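Local coordinates for hypothetical protein RBSTP0775 (Geobacillus stearothermophilus, PDB 1RZ3), which is of uncertain function but probably acts as an ATP-dependent kinase of the phosphoribulokinase/uridine kinase family, with a P-loop nucleoside triphosphatase fold, at residues 82-87 with 135-140. Sequence-based numbering, arbitrary orientation.
Sequences LQWDVE and LQRKEW
V86, in the first turn of helix 86-94, packs against R137, E139 and W140 in a mostly apolar, buried contact between that helix start and the loop leading from parallel strand 127-132 to strand 146-150. Its two methyls divide the work. V86 CG1, anti to the backbone N (chi1 -180°), lies 3.6 Å from NE1 of W140. The same methyl is 3.8 Å from CG of E139, whose carboxylate also forms a salt bridge, with weak hydrogen-bond geometry, to K138. V86 CG2 sits over one face of the R137 guanidinium, off centre toward the rim, 3.7 Å from R137 NH1. The polar link is weak but straight: W140 NE1 donates to V86 O, which lies in the plane of the indole, at 3.3 Å, with an N-H...O angle of 166°, and that oxygen also bonds T90 OG1. R137 CD stands 3.7 Å above the centre of the W140 ring, and the same carbon also touches both V86 methyls. R137 NH2 approaches W84 CE3 obliquely at 4.1 Å, the planes 46° apart, while bonding Y80 O, and Y80 also makes a cation-pi contact with the guanidinium. F94 stacks on W140, and W84 NE1 is bonded to M58 O. An alanine in place of R137 would probably uncover the W140 face that CD packs on, take the guanidinium from under V86 CG2 and leave Y80 O without this donor. The chemistry implies a joint held chiefly by methyl, methylene and ring contacts, where the buried arginine contributes its aliphatic chain to the packing and its charged end to the backbone and ring of Y80.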
loop_
_atom_site.group_PDB
_atom_site.type_symbol
_atom_site.label_atom_id
_atom_site.label_comp_id
_atom_site.label_asym_id
_atom_site.label_seq_id
_atom_site.Cartn_x
_atom_site.Cartn_y
_atom_site.Cartn_z
ATOM N N LEU A 82 9.015 10.911 -6.477
ATOM C CA LEU A 82 8.477 12.161 -5.956
ATOM C C LEU A 82 7.021 12.150 -5.518
ATOM O O LEU A 82 6.627 12.962 -4.682
ATOM C CB LEU A 82 8.677 13.274 -6.992
ATOM C CG LEU A 82 10.110 13.431 -7.513
ATOM C CD1 LEU A 82 10.173 14.615 -8.466
ATOM C CD2 LEU A 82 11.074 13.620 -6.349
ATOM N N GLN A 83 6.221 11.245 -6.072
ATOM C CA GLN A 83 4.801 11.194 -5.733
ATOM C C GLN A 83 4.530 10.969 -4.242
ATOM O O GLN A 83 3.515 11.438 -3.710
ATOM C CB GLN A 83 4.095 10.123 -6.568
ATOM C CG GLN A 83 2.584 10.126 -6.394
ATOM C CD GLN A 83 1.858 9.754 -7.667
ATOM O OE1 GLN A 83 2.082 10.359 -8.714
ATOM N NE2 GLN A 83 0.978 8.761 -7.585
ATOM N N TRP A 84 5.423 10.235 -3.584
ATOM C CA TRP A 84 5.310 9.970 -2.150
ATOM C C TRP A 84 6.547 10.522 -1.454
ATOM O O TRP A 84 7.659 10.379 -1.961
ATOM C CB TRP A 84 5.244 8.464 -1.863
ATOM C CG TRP A 84 3.943 7.832 -2.201
ATOM C CD1 TRP A 84 2.850 7.720 -1.391
ATOM C CD2 TRP A 84 3.569 7.271 -3.462
ATOM N NE1 TRP A 84 1.813 7.126 -2.073
ATOM C CE2 TRP A 84 2.228 6.839 -3.347
ATOM C CE3 TRP A 84 4.236 7.093 -4.681
ATOM C CZ2 TRP A 84 1.540 6.240 -4.406
ATOM C CZ3 TRP A 84 3.552 6.496 -5.736
ATOM C CH2 TRP A 84 2.218 6.078 -5.590
ATOM N N ASP A 85 6.351 11.161 -0.304
ATOM C CA ASP A 85 7.474 11.675 0.473
ATOM C C ASP A 85 7.861 10.446 1.287
ATOM O O ASP A 85 7.427 10.272 2.433
ATOM C CB ASP A 85 7.023 12.801 1.405
ATOM C CG ASP A 85 8.182 13.471 2.103
ATOM O OD1 ASP A 85 9.206 12.796 2.337
ATOM O OD2 ASP A 85 8.065 14.669 2.434
ATOM N N VAL A 86 8.656 9.579 0.668
ATOM C CA VAL A 86 9.075 8.326 1.275
ATOM C C VAL A 86 9.642 8.443 2.685
ATOM O O VAL A 86 9.254 7.689 3.575
ATOM C CB VAL A 86 10.103 7.611 0.371
ATOM C CG1 VAL A 86 10.540 6.302 0.999
ATOM C CG2 VAL A 86 9.488 7.367 -1.001
ATOM N N GLU A 87 10.548 9.390 2.889
ATOM C CA GLU A 87 11.168 9.581 4.197
ATOM C C GLU A 87 10.186 10.056 5.270
ATOM O O GLU A 87 10.219 9.576 6.403
ATOM C CB GLU A 87 12.329 10.569 4.063
ATOM C CG GLU A 87 13.004 10.955 5.356
ATOM C CD GLU A 87 14.123 11.959 5.113
ATOM O OE1 GLU A 87 13.920 12.889 4.301
ATOM O OE2 GLU A 87 15.192 11.821 5.728
ATOM N N LEU A 135 4.976 -0.778 -2.522
ATOM C CA LEU A 135 5.030 -0.931 -1.069
ATOM C C LEU A 135 6.328 -1.532 -0.552
ATOM O O LEU A 135 6.718 -1.289 0.589
ATOM C CB LEU A 135 3.890 -1.822 -0.573
ATOM C CG LEU A 135 2.450 -1.318 -0.591
ATOM C CD1 LEU A 135 1.588 -2.326 0.182
ATOM C CD2 LEU A 135 2.359 0.061 0.062
ATOM N N GLN A 136 6.987 -2.334 -1.384
ATOM C CA GLN A 136 8.207 -2.996 -0.961
ATOM C C GLN A 136 9.508 -2.260 -1.228
ATOM O O GLN A 136 10.563 -2.879 -1.369
ATOM C CB GLN A 136 8.243 -4.407 -1.550
ATOM C CG GLN A 136 7.087 -5.255 -1.032
ATOM C CD GLN A 136 7.084 -6.654 -1.593
ATOM O OE1 GLN A 136 6.608 -6.900 -2.708
ATOM N NE2 GLN A 136 7.628 -7.583 -0.829
ATOM N N ARG A 137 9.448 -0.934 -1.293
ATOM C CA ARG A 137 10.679 -0.188 -1.477
ATOM C C ARG A 137 11.462 -0.403 -0.172
ATOM O O ARG A 137 10.869 -0.577 0.897
ATOM C CB ARG A 137 10.396 1.295 -1.757
ATOM C CG ARG A 137 9.449 1.988 -0.812
ATOM C CD ARG A 137 9.302 3.469 -1.197
ATOM N NE ARG A 137 8.273 3.741 -2.203
ATOM C CZ ARG A 137 8.489 4.385 -3.349
ATOM N NH1 ARG A 137 9.707 4.819 -3.658
ATOM N NH2 ARG A 137 7.480 4.639 -4.170
ATOM N N LYS A 138 12.785 -0.418 -0.274
ATOM C CA LYS A 138 13.662 -0.684 0.866
ATOM C C LYS A 138 13.362 0.025 2.181
ATOM O O LYS A 138 13.542 -0.551 3.254
ATOM C CB LYS A 138 15.116 -0.412 0.474
ATOM C CG LYS A 138 15.390 1.020 0.066
ATOM C CD LYS A 138 16.856 1.208 -0.325
ATOM C CE LYS A 138 17.144 2.646 -0.749
ATOM N NZ LYS A 138 16.301 3.082 -1.903
ATOM N N GLU A 139 12.912 1.270 2.102
ATOM C CA GLU A 139 12.616 2.052 3.293
ATOM C C GLU A 139 11.432 1.544 4.117
ATOM O O GLU A 139 11.439 1.643 5.352
ATOM C CB GLU A 139 12.351 3.513 2.903
ATOM C CG GLU A 139 13.525 4.261 2.265
ATOM C CD GLU A 139 13.823 3.855 0.823
ATOM O OE1 GLU A 139 12.942 3.290 0.139
ATOM O OE2 GLU A 139 14.953 4.126 0.363
ATOM N N TRP A 140 10.421 1.003 3.439
ATOM C CA TRP A 140 9.209 0.531 4.107
ATOM C C TRP A 140 9.158 -0.960 4.446
ATOM O O TRP A 140 8.526 -1.358 5.428
ATOM C CB TRP A 140 7.988 0.902 3.259
ATOM C CG TRP A 140 7.886 2.378 2.944
ATOM C CD1 TRP A 140 8.492 3.411 3.609
ATOM C CD2 TRP A 140 7.070 2.982 1.930
ATOM N NE1 TRP A 140 8.101 4.617 3.076
ATOM C CE2 TRP A 140 7.229 4.384 2.045
ATOM C CE3 TRP A 140 6.217 2.475 0.942
ATOM C CZ2 TRP A 140 6.567 5.282 1.205
ATOM C CZ3 TRP A 140 5.555 3.367 0.109
ATOM C CH2 TRP A 140 5.734 4.756 0.245
#